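Putative polysaccharide deacetylase (Bdellovibrio bacteriovorus HD100, PDB 5JP6) probably removes acetyl groups from peptidoglycan as a zinc-binding hydrolase of carbohydrate esterase family 4, in a bacterium that preys on other bacteria. Local coordinates at residues I97-E100 / N101-A104; G261-A264 / V265-V268. The protein carries 1 engineered substitution. One frame throughout, in Å; residues are numbered along the deposited sequence.

The two contacts are both local, each formed within one continuous run of chain, and they sit in different parts of the molecule. Contact 1 comes first, at the turn from helix 94-98 into helix 103-106, among the helices of the N-terminal part. Contact 2 follows in helix 251-269, which joins the parallel strands 223-227 and 275-277 of the sheet in the NodB-type catalytic region. Their centres are about 25 Å apart and their nearest atoms about 15 Å, so they do not touch. Contact 1 lies in the helical portion away from the zinc site, whereas contact 2 belongs to the fold that carries that site, with the side-chain position of Gly261 about 12 Å from the zinc ion.

Contact 1: residues I97-E100 / N101-A104; sequences IRDE and NNRA
Asp99 accepts the backbone N-H of Asn101 on its carboxylate, OD1 to N at 2.8 Å. The donor comes from above the carboxylate plane. The first torsion, with CG anti to the backbone N (chi1 -176°), turns the short acid to this amide. A water ties the same two side chains together: it donates to Asp99 OD2 at 2.7 Å and accepts from Asn101 ND2 at 2.9 Å, so both carboxylate oxygens are engaged.

Two backbone bonds, each spanning three residues, tighten the turn: Asn102 N to Asp99 O at 2.9 Å, and Arg103 N to Glu100 O at 3.1 Å. Asn102 is buried, and its amide is spent outside the turn: OD1 accepts from Arg61 of helix 53-66, while ND2 donates back to the carbonyl of Glu96. An asparagine fits here because one flat group can satisfy both a donor and a carbonyl.

On the exposed side, Glu100 bends at chi2 (-61°), laying OE1 against CB of Arg103 at 3.6 Å. Arg103 NE and Glu100 OE1 stay 5.3 Å apart, so any attraction is probably weak; Glu100 OE2 makes a long, weak ion pair with Lys110. Ile97 packs on Leu113 and Leu114 of helix 110-126.

The Asp99 OD1 to Asn101 N bond makes an Asx turn, which overlaps the 3-10 turn of residues 100-102, whose i to i+3 bonds link helices 94-98 and 103-106.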
loop_
_atom_site.group_PDB
_atom_site.type_symbol
_atom_site.label_atom_id
_atom_site.label_comp_id
_atom_site.label_asym_id
_atom_site.label_seq_id
_atom_site.Cartn_x
_atom_site.Cartn_y
_atom_site.Cartn_z
ATOM N N ILE A 97 5.513 14.563 2.841
ATOM C CA ILE A 97 5.113 15.954 2.943
ATOM C C ILE A 97 3.731 16.090 3.618
ATOM O O ILE A 97 3.486 17.038 4.396
ATOM C CB ILE A 97 5.111 16.629 1.564
ATOM C CG1 ILE A 97 6.528 16.664 0.987
ATOM C CG2 ILE A 97 4.475 18.008 1.597
ATOM C CD1 ILE A 97 6.584 16.768 -0.528
ATOM N N ARG A 98 2.858 15.119 3.350
ATOM C CA ARG A 98 1.510 15.108 3.949
ATOM C C ARG A 98 1.512 14.657 5.422
ATOM O O ARG A 98 0.577 14.998 6.172
ATOM C CB ARG A 98 0.552 14.220 3.148
ATOM C CG ARG A 98 0.232 14.761 1.769
ATOM C CD ARG A 98 -0.842 13.938 1.070
ATOM N NE ARG A 98 -1.061 14.383 -0.282
ATOM C CZ ARG A 98 -1.751 15.471 -0.632
ATOM N NH1 ARG A 98 -2.399 16.187 0.292
ATOM N NH2 ARG A 98 -1.749 15.877 -1.878
ATOM N N ASP A 99 2.517 13.846 5.798
ATOM C CA ASP A 99 2.581 13.248 7.123
ATOM C C ASP A 99 2.731 14.318 8.171
ATOM O O ASP A 99 3.761 14.976 8.218
ATOM C CB ASP A 99 3.737 12.256 7.201
ATOM C CG ASP A 99 3.819 11.533 8.499
ATOM O OD1 ASP A 99 3.154 11.901 9.511
ATOM O OD2 ASP A 99 4.558 10.506 8.460
ATOM N N GLU A 100 1.707 14.484 9.019
ATOM C CA GLU A 100 1.764 15.510 10.096
ATOM C C GLU A 100 2.979 15.347 11.022
ATOM O O GLU A 100 3.371 16.312 11.641
ATOM C CB GLU A 100 0.464 15.587 10.892
ATOM C CG GLU A 100 -0.707 16.274 10.167
ATOM C CD GLU A 100 -0.483 17.754 9.772
ATOM O OE1 GLU A 100 0.514 18.408 10.196
ATOM O OE2 GLU A 100 -1.336 18.277 9.001
ATOM N N ASN A 101 3.576 14.153 11.142
ATOM C CA ASN A 101 4.805 13.989 11.942
ATOM C C ASN A 101 5.951 14.844 11.404
ATOM O O ASN A 101 6.836 15.212 12.169
ATOM C CB ASN A 101 5.234 12.547 12.060
ATOM C CG ASN A 101 4.348 11.757 13.001
ATOM O OD1 ASN A 101 3.623 12.317 13.869
ATOM N ND2 ASN A 101 4.403 10.466 12.853
ATOM N N ASN A 102 5.889 15.191 10.125
ATOM C CA ASN A 102 6.945 15.958 9.461
ATOM C C ASN A 102 6.631 17.466 9.369
ATOM O O ASN A 102 7.351 18.231 8.709
ATOM C CB ASN A 102 7.168 15.406 8.050
ATOM C CG ASN A 102 7.741 14.026 8.070
ATOM O OD1 ASN A 102 8.566 13.697 8.954
ATOM N ND2 ASN A 102 7.325 13.204 7.126
ATOM N N ARG A 103 5.581 17.876 10.073
ATOM C CA ARG A 103 5.030 19.231 9.952
ATOM C C ARG A 103 6.117 20.291 10.092
ATOM O O ARG A 103 6.169 21.261 9.301
ATOM C CB ARG A 103 3.903 19.466 10.989
ATOM C CG ARG A 103 3.273 20.844 10.888
ATOM C CD ARG A 103 2.616 21.319 12.178
ATOM N NE ARG A 103 3.552 21.366 13.318
ATOM C CZ ARG A 103 4.564 22.236 13.470
ATOM N NH1 ARG A 103 4.839 23.170 12.545
ATOM N NH2 ARG A 103 5.322 22.157 14.557
ATOM N N ALA A 104 6.970 20.162 11.119
ATOM C CA ALA A 104 7.977 21.217 11.364
ATOM C C ALA A 104 9.058 21.265 10.308
ATOM O O ALA A 104 9.648 22.314 10.060
ATOM C CB ALA A 104 8.597 21.068 12.729
HETATM O O HOH W 1 5.433 9.101 10.542
#

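Contact 2: residues G261-A264 / V265-V268; sequences GHQA and VFDV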
loop_
_atom_site.group_PDB
_atom_site.type_symbol
_atom_site.label_atom_id
_atom_site.label_comp_id
_atom_site.label_asym_id
_atom_site.label_seq_id
_atom_site.Cartn_x
_atom_site.Cartn_y
_atom_site.Cartn_z
ATOM N N GLY A 261 1.268 -6.368 13.926
ATOM C CA GLY A 261 0.328 -5.818 12.933
ATOM C C GLY A 261 -1.066 -6.468 13.075
ATOM O O GLY A 261 -2.092 -5.818 12.987
ATOM N N HIS A 262 -1.072 -7.773 13.321
ATOM C CA HIS A 262 -2.302 -8.492 13.549
ATOM C C HIS A 262 -3.024 -7.960 14.788
ATOM O O HIS A 262 -4.230 -7.714 14.759
ATOM C CB HIS A 262 -2.035 -9.972 13.689
ATOM C CG HIS A 262 -2.602 -10.786 12.576
ATOM N ND1 HIS A 262 -2.311 -10.547 11.253
ATOM C CD2 HIS A 262 -3.471 -11.823 12.583
ATOM C CE1 HIS A 262 -2.961 -11.408 10.498
ATOM N NE2 HIS A 262 -3.673 -12.189 11.276
ATOM N N GLN A 263 -2.258 -7.750 15.852
ATOM C CA GLN A 263 -2.820 -7.194 17.063
ATOM C C GLN A 263 -3.416 -5.791 16.826
ATOM O O GLN A 263 -4.460 -5.464 17.380
ATOM C CB GLN A 263 -1.763 -7.151 18.159
ATOM C CG GLN A 263 -2.322 -6.774 19.498
ATOM C CD GLN A 263 -3.095 -7.911 20.173
ATOM O OE1 GLN A 263 -2.616 -9.029 20.277
ATOM N NE2 GLN A 263 -4.294 -7.605 20.655
ATOM N N ALA A 264 -2.725 -4.967 16.031
ATOM C CA ALA A 264 -3.206 -3.596 15.790
ATOM C C ALA A 264 -4.580 -3.647 15.117
ATOM O O ALA A 264 -5.487 -2.893 15.470
ATOM C CB ALA A 264 -2.231 -2.802 14.962
ATOM N N VAL A 265 -4.716 -4.518 14.107
ATOM C CA VAL A 265 -6.001 -4.645 13.422
ATOM C C VAL A 265 -7.088 -5.114 14.400
ATOM O O VAL A 265 -8.190 -4.553 14.458
ATOM C CB VAL A 265 -5.908 -5.592 12.219
ATOM C CG1 VAL A 265 -7.283 -5.871 11.637
ATOM C CG2 VAL A 265 -4.965 -5.029 11.143
ATOM N N PHE A 266 -6.769 -6.155 15.137
ATOM C CA PHE A 266 -7.685 -6.729 16.125
ATOM C C PHE A 266 -8.127 -5.703 17.164
ATOM O O PHE A 266 -9.302 -5.630 17.523
ATOM C CB PHE A 266 -7.049 -7.915 16.800
ATOM C CG PHE A 266 -7.894 -8.539 17.874
ATOM C CD1 PHE A 266 -8.948 -9.350 17.546
ATOM C CD2 PHE A 266 -7.673 -8.248 19.208
ATOM C CE1 PHE A 266 -9.737 -9.923 18.529
ATOM C CE2 PHE A 266 -8.455 -8.805 20.184
ATOM C CZ PHE A 266 -9.503 -9.618 19.837
ATOM N N ASP A 267 -7.176 -4.894 17.630
ATOM C CA ASP A 267 -7.490 -3.877 18.630
ATOM C C ASP A 267 -8.513 -2.852 18.128
ATOM O O ASP A 267 -9.285 -2.311 18.942
ATOM C CB ASP A 267 -6.229 -3.176 19.088
ATOM C CG ASP A 267 -5.337 -4.034 19.961
ATOM O OD1 ASP A 267 -5.761 -5.124 20.431
ATOM O OD2 ASP A 267 -4.160 -3.611 20.154
ATOM N N VAL A 268 -8.521 -2.589 16.816
ATOM C CA VAL A 268 -9.507 -1.651 16.241
ATOM C C VAL A 268 -10.850 -2.331 15.968
ATOM O O VAL A 268 -11.917 -1.806 16.333
ATOM C CB VAL A 268 -8.974 -0.984 14.968
ATOM C CG1 VAL A 268 -10.029 -0.098 14.295
ATOM C CG2 VAL A 268 -7.718 -0.147 15.282
#
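Gln263 and Asp267, one helical turn apart, join through their side chains: Gln263 NE2 donates to Asp267 OD1 at 2.9 Å, nearly straight at 165°. The acceptor lies in the plane of the amide, and the bond arrives on the syn side, tilted out of the carboxylate plane. Gln263 leaves with CG opposite its backbone N, then bends at chi2 (76°), curling the amide along the helix, while Asp267 folds its carboxylate back over the preceding turn, which sets Asp267 CG 3.1 Å from Gln263 O. A glutamine suits this place because one amide offers acceptor and donor: OE1 takes the backbone N-H of Lys377 while NE2 faces the acid. Gln263 NE2 also lies 3.7 Å from Phe266 CD2, the amide almost upright to the ring.

His262 leaves the helix away from residues 265-268, with chi1 at -113°, far from a staggered value, and its ND1 is hydrogen-bonded to OG of Ser226, the residue before the zinc ligand His227. Ala264 and Val265 are buried against Val207 of helix 204-209; Val268, partly exposed, also reaches Leu214 of helix 211-219. Beneath, carbonyls of Gly261, His262 and Gln263 take N-H groups of Val265, Phe266 and Asp267; Val268 N to Ala264 O, at 3.3 Å, is weak.

These i to i+4 bonds are those of an alpha helix; helix 251-269 makes the beta-alpha-beta crossover between parallel strands 223-227 and 275-277 of the NodB fold.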